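Local coordinates for glycosyl transferase (Staphylococcus aureus, PDB 5TZJ), which belongs to the family 2 glycosyltransferases, pairing a nucleotide-binding alpha/beta domain with a TarS-type linker domain, at residues Tyr95-Lys98 against Glu99-Lys102; Glu139-Leu142 against Leu143-Arg146; Tyr215-Pro218 against Glu219-Tyr222; Ala291-Ser295 against Lys296-Leu300. One frame throughout, in Å; residues are numbered along the deposited sequence.

Interaction 1 (Tyr95-Lys98 against Glu99-Lys102); sequences YINK and ETLK
Thr100 and Asn97 meet through two hydrogen bonds on one acceptor. Thr100 OG1 donates to Asn97 O at 2.8 Å, and Thr100 N reaches that same oxygen at 3.1 Å, closing the type I beta turn Asn97-Thr100. Both donors approach from one face of the carbonyl, the amide 63° out of plane. Gln26 NE2 is a further donor to Asn97 O. Thr100 OG1 lies anti to its own carbonyl carbon (chi1 -65°), which swings it back over the turn.

A third bond uses the asparagine amide. Asn97 OD1 accepts from Glu99 N at 2.8 Å, in the carbonyl plane and on a lone pair, almost straight at 175°. Asn97 ND2 is held separately by Ala199 O.

Among charged groups, Lys102 NZ forms a salt bridge with Glu99 OE1 at 2.9 Å, meeting the carboxylate on its anti side, and has a second partner in Asp27.

Apolar contact is slight: Ile96 CD1 lies 4.1 Å from Thr100 CB, the side chains crossing at about a right angle. With Glu99 at the N-cap of helix 100-111, the polar groups fix the bend from strand 95-96 into that helix, and two acidic partners probably stabilise the charge on Lys102.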
loop_
_atom_site.group_PDB
_atom_site.type_symbol
_atom_site.label_atom_id
_atom_site.label_comp_id
_atom_site.label_asym_id
_atom_site.label_seq_id
_atom_site.Cartn_x
_atom_site.Cartn_y
_atom_site.Cartn_z
ATOM N N TYR A 95 -7.904 13.857 -7.070
ATOM C CA TYR A 95 -7.369 15.193 -7.301
ATOM C C TYR A 95 -6.675 15.648 -6.027
ATOM O O TYR A 95 -6.689 14.948 -5.011
ATOM C CB TYR A 95 -8.463 16.188 -7.756
ATOM C CG TYR A 95 -9.720 16.150 -6.914
ATOM C CD1 TYR A 95 -10.709 15.210 -7.165
ATOM C CD2 TYR A 95 -9.917 17.054 -5.872
ATOM C CE1 TYR A 95 -11.848 15.160 -6.395
ATOM C CE2 TYR A 95 -11.063 17.016 -5.110
ATOM C CZ TYR A 95 -12.015 16.050 -5.377
ATOM O OH TYR A 95 -13.172 15.991 -4.630
ATOM N N ILE A 96 -6.041 16.826 -6.090
ATOM C CA ILE A 96 -5.193 17.288 -4.996
ATOM C C ILE A 96 -5.507 18.753 -4.675
ATOM O O ILE A 96 -6.015 19.509 -5.511
ATOM C CB ILE A 96 -3.682 17.091 -5.310
ATOM C CG1 ILE A 96 -3.245 17.932 -6.508
ATOM C CG2 ILE A 96 -3.362 15.596 -5.628
ATOM C CD1 ILE A 96 -1.738 18.030 -6.672
ATOM N N ASN A 97 -5.213 19.133 -3.430
ATOM C CA ASN A 97 -5.434 20.501 -2.966
ATOM C C ASN A 97 -4.572 21.484 -3.751
ATOM O O ASN A 97 -3.463 21.163 -4.178
ATOM C CB ASN A 97 -5.096 20.591 -1.468
ATOM C CG ASN A 97 -5.435 21.939 -0.861
ATOM O OD1 ASN A 97 -4.948 22.993 -1.295
ATOM N ND2 ASN A 97 -6.282 21.910 0.160
ATOM N N LYS A 98 -5.067 22.718 -3.911
ATOM C CA LYS A 98 -4.345 23.665 -4.756
ATOM C C LYS A 98 -3.023 24.109 -4.132
ATOM O O LYS A 98 -2.111 24.512 -4.862
ATOM C CB LYS A 98 -5.232 24.874 -5.070
ATOM C CG LYS A 98 -5.302 25.859 -3.939
ATOM C CD LYS A 98 -6.136 27.081 -4.297
ATOM C CE LYS A 98 -7.534 26.967 -3.711
ATOM N NZ LYS A 98 -7.489 26.883 -2.215
ATOM N N GLU A 99 -2.877 24.010 -2.813
ATOM C CA GLU A 99 -1.632 24.351 -2.141
ATOM C C GLU A 99 -0.720 23.145 -1.918
ATOM O O GLU A 99 0.324 23.281 -1.268
ATOM C CB GLU A 99 -1.951 25.043 -0.817
ATOM C CG GLU A 99 -2.867 26.237 -1.035
ATOM C CD GLU A 99 -3.151 27.015 0.227
ATOM O OE1 GLU A 99 -2.248 27.726 0.741
ATOM O OE2 GLU A 99 -4.296 26.904 0.706
ATOM N N THR A 100 -1.069 21.982 -2.470
ATOM C CA THR A 100 -0.300 20.772 -2.188
ATOM C C THR A 100 1.169 20.938 -2.543
ATOM O O THR A 100 2.045 20.723 -1.701
ATOM C CB THR A 100 -0.895 19.583 -2.937
ATOM O OG1 THR A 100 -2.211 19.336 -2.430
ATOM C CG2 THR A 100 -0.036 18.359 -2.741
ATOM N N LEU A 101 1.467 21.325 -3.783
ATOM C CA LEU A 101 2.871 21.381 -4.191
ATOM C C LEU A 101 3.615 22.509 -3.474
ATOM O O LEU A 101 4.799 22.372 -3.147
ATOM C CB LEU A 101 2.980 21.532 -5.719
ATOM C CG LEU A 101 2.442 20.367 -6.575
ATOM C CD1 LEU A 101 2.972 20.422 -8.041
ATOM C CD2 LEU A 101 2.723 19.004 -5.925
ATOM N N LYS A 102 2.946 23.635 -3.241
ATOM C CA LYS A 102 3.569 24.707 -2.472
ATOM C C LYS A 102 3.872 24.247 -1.044
ATOM O O LYS A 102 5.016 24.329 -0.581
ATOM C CB LYS A 102 2.665 25.936 -2.465
ATOM C CG LYS A 102 3.222 27.116 -1.710
ATOM C CD LYS A 102 2.189 28.215 -1.684
ATOM C CE LYS A 102 0.894 27.754 -1.026
ATOM N NZ LYS A 102 -0.049 28.889 -0.789
HETATM O O HOH W 1 0.785 24.216 -4.897
#

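Interaction 2 (Glu139-Leu142 against Leu143-Arg146); sequences EVTL and LNSR
Ser145 OG donates to Thr141 O at 2.7 Å, tilted 28° from the carbonyl plane. The reverse reach is made by Asn144: its OD1 accepts from Thr141 N at 2.9 Å, with that donor 42° out of the amide plane. The Asn144 side chain is folded back between its own N and carbonyl carbon (chi1 73°), which brings OD1 back to Thr141 N.

Thr141 OG1 accepts from Leu143 N at 3.1 Å and, weakly, from Asn144 N at 2.9 Å. The bond to Leu143 N makes this an ST turn, here where weakly bonded strand 139-140 gives way to a loop of the glycosyltransferase domain, and a weak bond from Asn144 N to Thr141 O accompanies it. Thr141 and Asn144 thus exchange bonds, each side chain accepting from the other's backbone N, one of the two weakly.

One water donates to both Leu142 O and Ser145 O. Further out, Thr141 CG2 touches Asn144 ND2 at 3.6 Å, the side chains crossing at about a right angle, and Val140 CB rests 3.9 Å from Ser145 CB. Leu142 packs away from the turn against Tyr186, Leu187 and Ile245.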
loop_
_atom_site.group_PDB
_atom_site.type_symbol
_atom_site.label_atom_id
_atom_site.label_comp_id
_atom_site.label_asym_id
_atom_site.label_seq_id
_atom_site.Cartn_x
_atom_site.Cartn_y
_atom_site.Cartn_z
ATOM N N GLU A 139 9.739 13.962 11.191
ATOM C CA GLU A 139 10.499 12.721 11.172
ATOM C C GLU A 139 9.660 11.660 11.854
ATOM O O GLU A 139 9.255 11.856 12.998
ATOM C CB GLU A 139 11.847 12.879 11.886
ATOM C CG GLU A 139 12.695 11.615 11.846
ATOM C CD GLU A 139 14.159 11.918 11.593
ATOM O OE1 GLU A 139 14.872 12.248 12.559
ATOM O OE2 GLU A 139 14.589 11.838 10.413
ATOM N N VAL A 140 9.388 10.565 11.142
ATOM C CA VAL A 140 8.702 9.402 11.699
ATOM C C VAL A 140 9.426 8.147 11.232
ATOM O O VAL A 140 10.157 8.151 10.232
ATOM C CB VAL A 140 7.209 9.320 11.279
ATOM C CG1 VAL A 140 6.444 10.528 11.772
ATOM C CG2 VAL A 140 7.104 9.193 9.739
ATOM N N THR A 141 9.176 7.047 11.944
ATOM C CA THR A 141 9.791 5.766 11.630
ATOM C C THR A 141 8.729 4.682 11.485
ATOM O O THR A 141 7.568 4.841 11.883
ATOM C CB THR A 141 10.819 5.329 12.697
ATOM O OG1 THR A 141 10.140 4.701 13.792
ATOM C CG2 THR A 141 11.597 6.542 13.246
ATOM N N LEU A 142 9.161 3.574 10.883
ATOM C CA LEU A 142 8.310 2.407 10.740
ATOM C C LEU A 142 7.857 1.875 12.079
ATOM O O LEU A 142 6.787 1.269 12.157
ATOM C CB LEU A 142 9.047 1.305 9.984
ATOM C CG LEU A 142 9.105 1.421 8.466
ATOM C CD1 LEU A 142 10.095 0.401 7.866
ATOM C CD2 LEU A 142 7.703 1.236 7.868
ATOM N N LEU A 143 8.629 2.110 13.144
ATOM C CA LEU A 143 8.313 1.547 14.446
ATOM C C LEU A 143 7.744 2.561 15.426
ATOM O O LEU A 143 7.327 2.164 16.515
ATOM C CB LEU A 143 9.557 0.892 15.067
ATOM C CG LEU A 143 10.193 -0.292 14.335
ATOM C CD1 LEU A 143 11.446 -0.750 15.087
ATOM C CD2 LEU A 143 9.179 -1.418 14.181
ATOM N N ASN A 144 7.728 3.856 15.119
ATOM C CA ASN A 144 7.164 4.760 16.120
ATOM C C ASN A 144 5.940 5.485 15.590
ATOM O O ASN A 144 5.493 6.469 16.180
ATOM C CB ASN A 144 8.211 5.738 16.667
ATOM C CG ASN A 144 8.610 6.835 15.672
ATOM O OD1 ASN A 144 7.995 7.027 14.599
ATOM N ND2 ASN A 144 9.647 7.584 16.046
ATOM N N SER A 145 5.389 5.009 14.478
ATOM C CA SER A 145 4.249 5.656 13.861
ATOM C C SER A 145 3.442 4.569 13.172
ATOM O O SER A 145 3.866 3.413 13.102
ATOM C CB SER A 145 4.697 6.716 12.852
ATOM O OG SER A 145 5.187 6.052 11.660
ATOM N N ARG A 146 2.289 4.949 12.629
ATOM C CA ARG A 146 1.450 4.007 11.903
ATOM C C ARG A 146 1.647 4.108 10.385
ATOM O O ARG A 146 0.724 3.790 9.638
ATOM C CB ARG A 146 -0.027 4.236 12.231
ATOM C CG ARG A 146 -0.332 4.504 13.682
ATOM C CD ARG A 146 -0.973 3.276 14.317
ATOM N NE ARG A 146 -2.119 2.833 13.536
ATOM C CZ ARG A 146 -2.657 1.633 13.656
ATOM N NH1 ARG A 146 -2.163 0.793 14.555
ATOM N NH2 ARG A 146 -3.678 1.274 12.889
HETATM O O HOH W 2 11.271 9.875 14.535
HETATM O O HOH W 3 4.323 1.856 11.124
#

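Interaction 3 (Tyr215-Pro218 against Glu219-Tyr222); sequences YVSP and EDFY
Ser217 turns its hydroxyl toward the backbone N of Asp220. Held between its own N and carbonyl carbon (chi1 69°), OG accepts from Asp220 N at 3.0 Å with a nearly straight N-H angle of 166°, the N-cap bond of helix 218-233. Asp220 is directed back toward the cap: a water takes a hydrogen bond from Ser217 N and donates to Asp220 OD2, a bridged counterpart of the direct return bond in a capping box.

Glu219 bends at its second torsion and lies alongside Pro218, pointing the same way, so that Glu219 OE1 comes within 3.3 Å of Pro218 CD. Val216 CG2 meets Asp220 CB at 3.5 Å, the side chains inclined to one another.

Tyr222 presents its ring edge to Pro218 O, CD2 at 3.1 Å, while Phe221 CD2 sits 3.6 Å above the centre of the tyrosine ring. The backbone bonds Phe221 N to Ser217 O and Tyr222 N to Pro218 O start the regular helical pattern.

Tyr222 and Pro218 both pack on Trp274 of helix 271-282, and Tyr222 OH bonds to Thr259. Phe221 faces Arg258 in a cation-pi contact, and Val216 touches the loop residues Leu173 and Ser175.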
loop_
_atom_site.group_PDB
_atom_site.type_symbol
_atom_site.label_atom_id
_atom_site.label_comp_id
_atom_site.label_asym_id
_atom_site.label_seq_id
_atom_site.Cartn_x
_atom_site.Cartn_y
_atom_site.Cartn_z
ATOM N N TYR A 215 -9.973 -9.044 -9.538
ATOM C CA TYR A 215 -9.489 -10.355 -9.110
ATOM C C TYR A 215 -7.975 -10.455 -9.280
ATOM O O TYR A 215 -7.428 -10.084 -10.322
ATOM C CB TYR A 215 -10.166 -11.491 -9.878
ATOM C CG TYR A 215 -9.619 -12.875 -9.508
ATOM C CD1 TYR A 215 -9.971 -13.490 -8.308
ATOM C CD2 TYR A 215 -8.742 -13.559 -10.360
ATOM C CE1 TYR A 215 -9.466 -14.738 -7.966
ATOM C CE2 TYR A 215 -8.230 -14.820 -10.023
ATOM C CZ TYR A 215 -8.593 -15.394 -8.825
ATOM O OH TYR A 215 -8.102 -16.635 -8.480
ATOM N N VAL A 216 -7.299 -10.928 -8.237
ATOM C CA VAL A 216 -5.914 -11.385 -8.301
ATOM C C VAL A 216 -5.860 -12.725 -7.576
ATOM O O VAL A 216 -6.385 -12.852 -6.464
ATOM C CB VAL A 216 -4.940 -10.368 -7.677
ATOM C CG1 VAL A 216 -5.443 -9.917 -6.329
ATOM C CG2 VAL A 216 -3.564 -10.968 -7.525
ATOM N N SER A 217 -5.256 -13.725 -8.212
ATOM C CA SER A 217 -5.228 -15.046 -7.617
ATOM C C SER A 217 -4.516 -15.010 -6.266
ATOM O O SER A 217 -3.689 -14.126 -6.001
ATOM C CB SER A 217 -4.515 -16.036 -8.536
ATOM O OG SER A 217 -3.142 -15.690 -8.557
ATOM N N PRO A 218 -4.838 -15.943 -5.375
ATOM C CA PRO A 218 -4.096 -15.987 -4.099
ATOM C C PRO A 218 -2.614 -16.131 -4.354
ATOM O O PRO A 218 -1.788 -15.553 -3.642
ATOM C CB PRO A 218 -4.671 -17.234 -3.387
ATOM C CG PRO A 218 -5.933 -17.540 -4.069
ATOM C CD PRO A 218 -5.863 -16.996 -5.482
ATOM N N GLU A 219 -2.261 -16.868 -5.408
ATOM C CA GLU A 219 -0.859 -17.050 -5.746
ATOM C C GLU A 219 -0.176 -15.701 -6.014
ATOM O O GLU A 219 0.901 -15.421 -5.478
ATOM C CB GLU A 219 -0.751 -17.980 -6.961
ATOM C CG GLU A 219 -1.278 -19.430 -6.707
ATOM C CD GLU A 219 -2.825 -19.580 -6.735
ATOM O OE1 GLU A 219 -3.555 -18.639 -7.146
ATOM O OE2 GLU A 219 -3.312 -20.677 -6.347
ATOM N N ASP A 220 -0.774 -14.866 -6.864
ATOM C CA ASP A 220 -0.132 -13.580 -7.170
ATOM C C ASP A 220 -0.148 -12.658 -5.955
ATOM O O ASP A 220 0.843 -11.979 -5.669
ATOM C CB ASP A 220 -0.823 -12.903 -8.359
ATOM C CG ASP A 220 -0.600 -13.640 -9.633
ATOM O OD1 ASP A 220 0.393 -14.383 -9.706
ATOM O OD2 ASP A 220 -1.401 -13.492 -10.557
ATOM N N PHE A 221 -1.273 -12.608 -5.230
ATOM C CA PHE A 221 -1.364 -11.723 -4.078
ATOM C C PHE A 221 -0.301 -12.052 -3.048
ATOM O O PHE A 221 0.405 -11.159 -2.558
ATOM C CB PHE A 221 -2.757 -11.820 -3.435
ATOM C CG PHE A 221 -2.900 -11.003 -2.186
ATOM C CD1 PHE A 221 -2.975 -9.617 -2.265
ATOM C CD2 PHE A 221 -2.943 -11.611 -0.931
ATOM C CE1 PHE A 221 -3.102 -8.826 -1.110
ATOM C CE2 PHE A 221 -3.087 -10.844 0.220
ATOM C CZ PHE A 221 -3.164 -9.434 0.130
ATOM N N TYR A 222 -0.188 -13.341 -2.678
ATOM C CA TYR A 222 0.689 -13.709 -1.574
ATOM C C TYR A 222 2.143 -13.795 -1.997
ATOM O O TYR A 222 3.018 -13.758 -1.137
ATOM C CB TYR A 222 0.246 -15.069 -0.970
ATOM C CG TYR A 222 -1.016 -14.940 -0.117
ATOM C CD1 TYR A 222 -0.997 -14.225 1.085
ATOM C CD2 TYR A 222 -2.229 -15.497 -0.535
ATOM C CE1 TYR A 222 -2.164 -14.070 1.844
ATOM C CE2 TYR A 222 -3.404 -15.357 0.262
ATOM C CZ TYR A 222 -3.328 -14.657 1.457
ATOM O OH TYR A 222 -4.456 -14.430 2.260
HETATM O O HOH W 4 -3.908 -13.401 -10.723
#

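Interaction 4 (Ala291-Ser295 against Lys296-Leu300); sequences ALVMS and KLRPL
At the approach to helix 298-305 of the linker domain, the Arg298 side chain runs back along the preceding loop. Arg298 NH2 donates to Val293 O at 2.8 Å, nearly in line with the carbonyl (C=O...donor angle 174°), and Arg298 NE adds a weak bond to the same oxygen at 3.2 Å. The guanidinium therefore holds Val293 O at its edge; the oxygen lies 19° out of the guanidinium plane. Ser295 CA lies 3.5 Å above the centre of one guanidinium face, and Ala291 O covers the opposite face. Arg298 CG passes Val293 CG2 as the two side chains slide by in opposite directions.

Two backbone bonds join residues three apart: Leu297 N to Met294 O at 2.8 Å and Arg298 N to Ser295 O at 3.1 Å.

Apolar contacts complete the packing. Met294 is bent at its last torsion (chi3 -66°), which brings CE to Leu297 CD1 at 3.7 Å; Lys296 CE lies alongside the same methyl at 3.9 Å. Val293 CG2 meets Leu297 CB at 4.0 Å, crossing it at about a right angle, and Val293 and Leu297 both touch Asn251 of helix 239-256. Ser295 OG bonds to Gly347 O of strand 344-348 in the C-terminal three-stranded sheet. Two consecutive i to i+3 backbone bonds thus lead from the loop toward helix 298-305, with Arg298 bonding back to Val293 O.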
loop_
_atom_site.group_PDB
_atom_site.type_symbol
_atom_site.label_atom_id
_atom_site.label_comp_id
_atom_site.label_asym_id
_atom_site.label_seq_id
_atom_site.Cartn_x
_atom_site.Cartn_y
_atom_site.Cartn_z
ATOM N N ALA A 291 6.397 -14.365 18.095
ATOM C CA ALA A 291 6.367 -13.889 19.477
ATOM C C ALA A 291 6.203 -12.385 19.535
ATOM O O ALA A 291 5.788 -11.853 20.583
ATOM C CB ALA A 291 7.669 -14.293 20.220
ATOM N N LEU A 292 6.476 -11.688 18.437
ATOM C CA LEU A 292 6.328 -10.237 18.444
ATOM C C LEU A 292 5.017 -9.733 17.864
ATOM O O LEU A 292 4.775 -8.527 17.960
ATOM C CB LEU A 292 7.453 -9.553 17.646
ATOM C CG LEU A 292 8.894 -9.994 17.884
ATOM C CD1 LEU A 292 9.795 -9.255 16.864
ATOM C CD2 LEU A 292 9.276 -9.714 19.301
ATOM N N VAL A 293 4.218 -10.572 17.175
ATOM C CA VAL A 293 2.944 -10.112 16.595
ATOM C C VAL A 293 1.862 -10.121 17.680
ATOM O O VAL A 293 2.066 -10.718 18.742
ATOM C CB VAL A 293 2.506 -10.988 15.406
ATOM C CG1 VAL A 293 3.632 -11.028 14.372
ATOM C CG2 VAL A 293 2.154 -12.420 15.889
ATOM N N MET A 294 0.695 -9.526 17.389
ATOM C CA MET A 294 -0.460 -9.631 18.283
ATOM C C MET A 294 -0.750 -11.093 18.636
ATOM O O MET A 294 -0.799 -11.952 17.765
ATOM C CB MET A 294 -1.695 -9.006 17.646
ATOM C CG MET A 294 -1.635 -7.476 17.653
ATOM S SD MET A 294 -3.172 -6.769 16.989
ATOM C CE MET A 294 -3.126 -7.280 15.266
ATOM N N SER A 295 -0.904 -11.378 19.942
ATOM C CA SER A 295 -1.049 -12.777 20.327
ATOM C C SER A 295 -2.168 -13.515 19.578
ATOM O O SER A 295 -2.057 -14.710 19.323
ATOM C CB SER A 295 -1.271 -12.834 21.861
ATOM O OG SER A 295 -2.352 -11.985 22.134
ATOM N N LYS A 296 -3.277 -12.856 19.250
ATOM C CA LYS A 296 -4.338 -13.572 18.528
ATOM C C LYS A 296 -3.883 -14.075 17.158
ATOM O O LYS A 296 -4.451 -15.061 16.634
ATOM C CB LYS A 296 -5.576 -12.675 18.377
ATOM C CG LYS A 296 -5.315 -11.431 17.448
ATOM C CD LYS A 296 -6.515 -10.526 17.350
ATOM C CE LYS A 296 -6.231 -9.224 16.527
ATOM N NZ LYS A 296 -7.449 -8.358 16.371
ATOM N N LEU A 297 -2.812 -13.501 16.602
ATOM C CA LEU A 297 -2.372 -13.957 15.279
ATOM C C LEU A 297 -1.455 -15.157 15.338
ATOM O O LEU A 297 -1.236 -15.789 14.296
ATOM C CB LEU A 297 -1.627 -12.834 14.520
ATOM C CG LEU A 297 -2.581 -11.643 14.368
ATOM C CD1 LEU A 297 -1.903 -10.371 13.656
ATOM C CD2 LEU A 297 -3.932 -12.047 13.665
ATOM N N ARG A 298 -0.886 -15.452 16.528
ATOM C CA ARG A 298 0.135 -16.490 16.644
ATOM C C ARG A 298 -0.378 -17.857 16.204
ATOM O O ARG A 298 0.365 -18.556 15.480
ATOM C CB ARG A 298 0.706 -16.551 18.088
ATOM C CG ARG A 298 1.197 -15.166 18.503
ATOM C CD ARG A 298 2.290 -15.135 19.667
ATOM N NE ARG A 298 2.476 -13.689 19.951
ATOM C CZ ARG A 298 2.328 -13.136 21.166
ATOM N NH1 ARG A 298 2.055 -13.884 22.217
ATOM N NH2 ARG A 298 2.435 -11.822 21.318
ATOM N N PRO A 299 -1.607 -18.273 16.530
ATOM C CA PRO A 299 -2.075 -19.574 15.980
ATOM C C PRO A 299 -2.327 -19.510 14.472
ATOM O O PRO A 299 -2.230 -20.540 13.792
ATOM C CB PRO A 299 -3.373 -19.853 16.745
ATOM C CG PRO A 299 -3.833 -18.506 17.231
ATOM C CD PRO A 299 -2.595 -17.677 17.459
ATOM N N LEU A 300 -2.688 -18.344 13.931
ATOM C CA LEU A 300 -2.888 -18.303 12.478
ATOM C C LEU A 300 -1.551 -18.455 11.763
ATOM O O LEU A 300 -1.450 -19.178 10.758
ATOM C CB LEU A 300 -3.561 -16.988 12.061
ATOM C CG LEU A 300 -4.953 -16.827 12.674
ATOM C CD1 LEU A 300 -5.540 -15.482 12.312
ATOM C CD2 LEU A 300 -5.882 -17.980 12.214
#

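The four contacts follow one another along the chain without touching. Interactions 1 and 2 lie within the family 2 glycosyltransferase range, their centres about 24 Å apart, whereas interaction 4 belongs to the linker range and interaction 3 leads into it. Interactions 1 and 3 both approach the bound uridine-diphosphate-N-acetylglucosamine without contacting it: the side chain of Ile96 is about 11 Å from the ligand and that of Val216 about 9 Å, while the centres of these contacts stand about 35 Å apart on opposite sides of the chain's centre. Helix 239-256 connects interactions 2 and 4, being touched by Leu142 and Leu143 in one and Val293 in the other; their nearest atoms are about 8 Å apart.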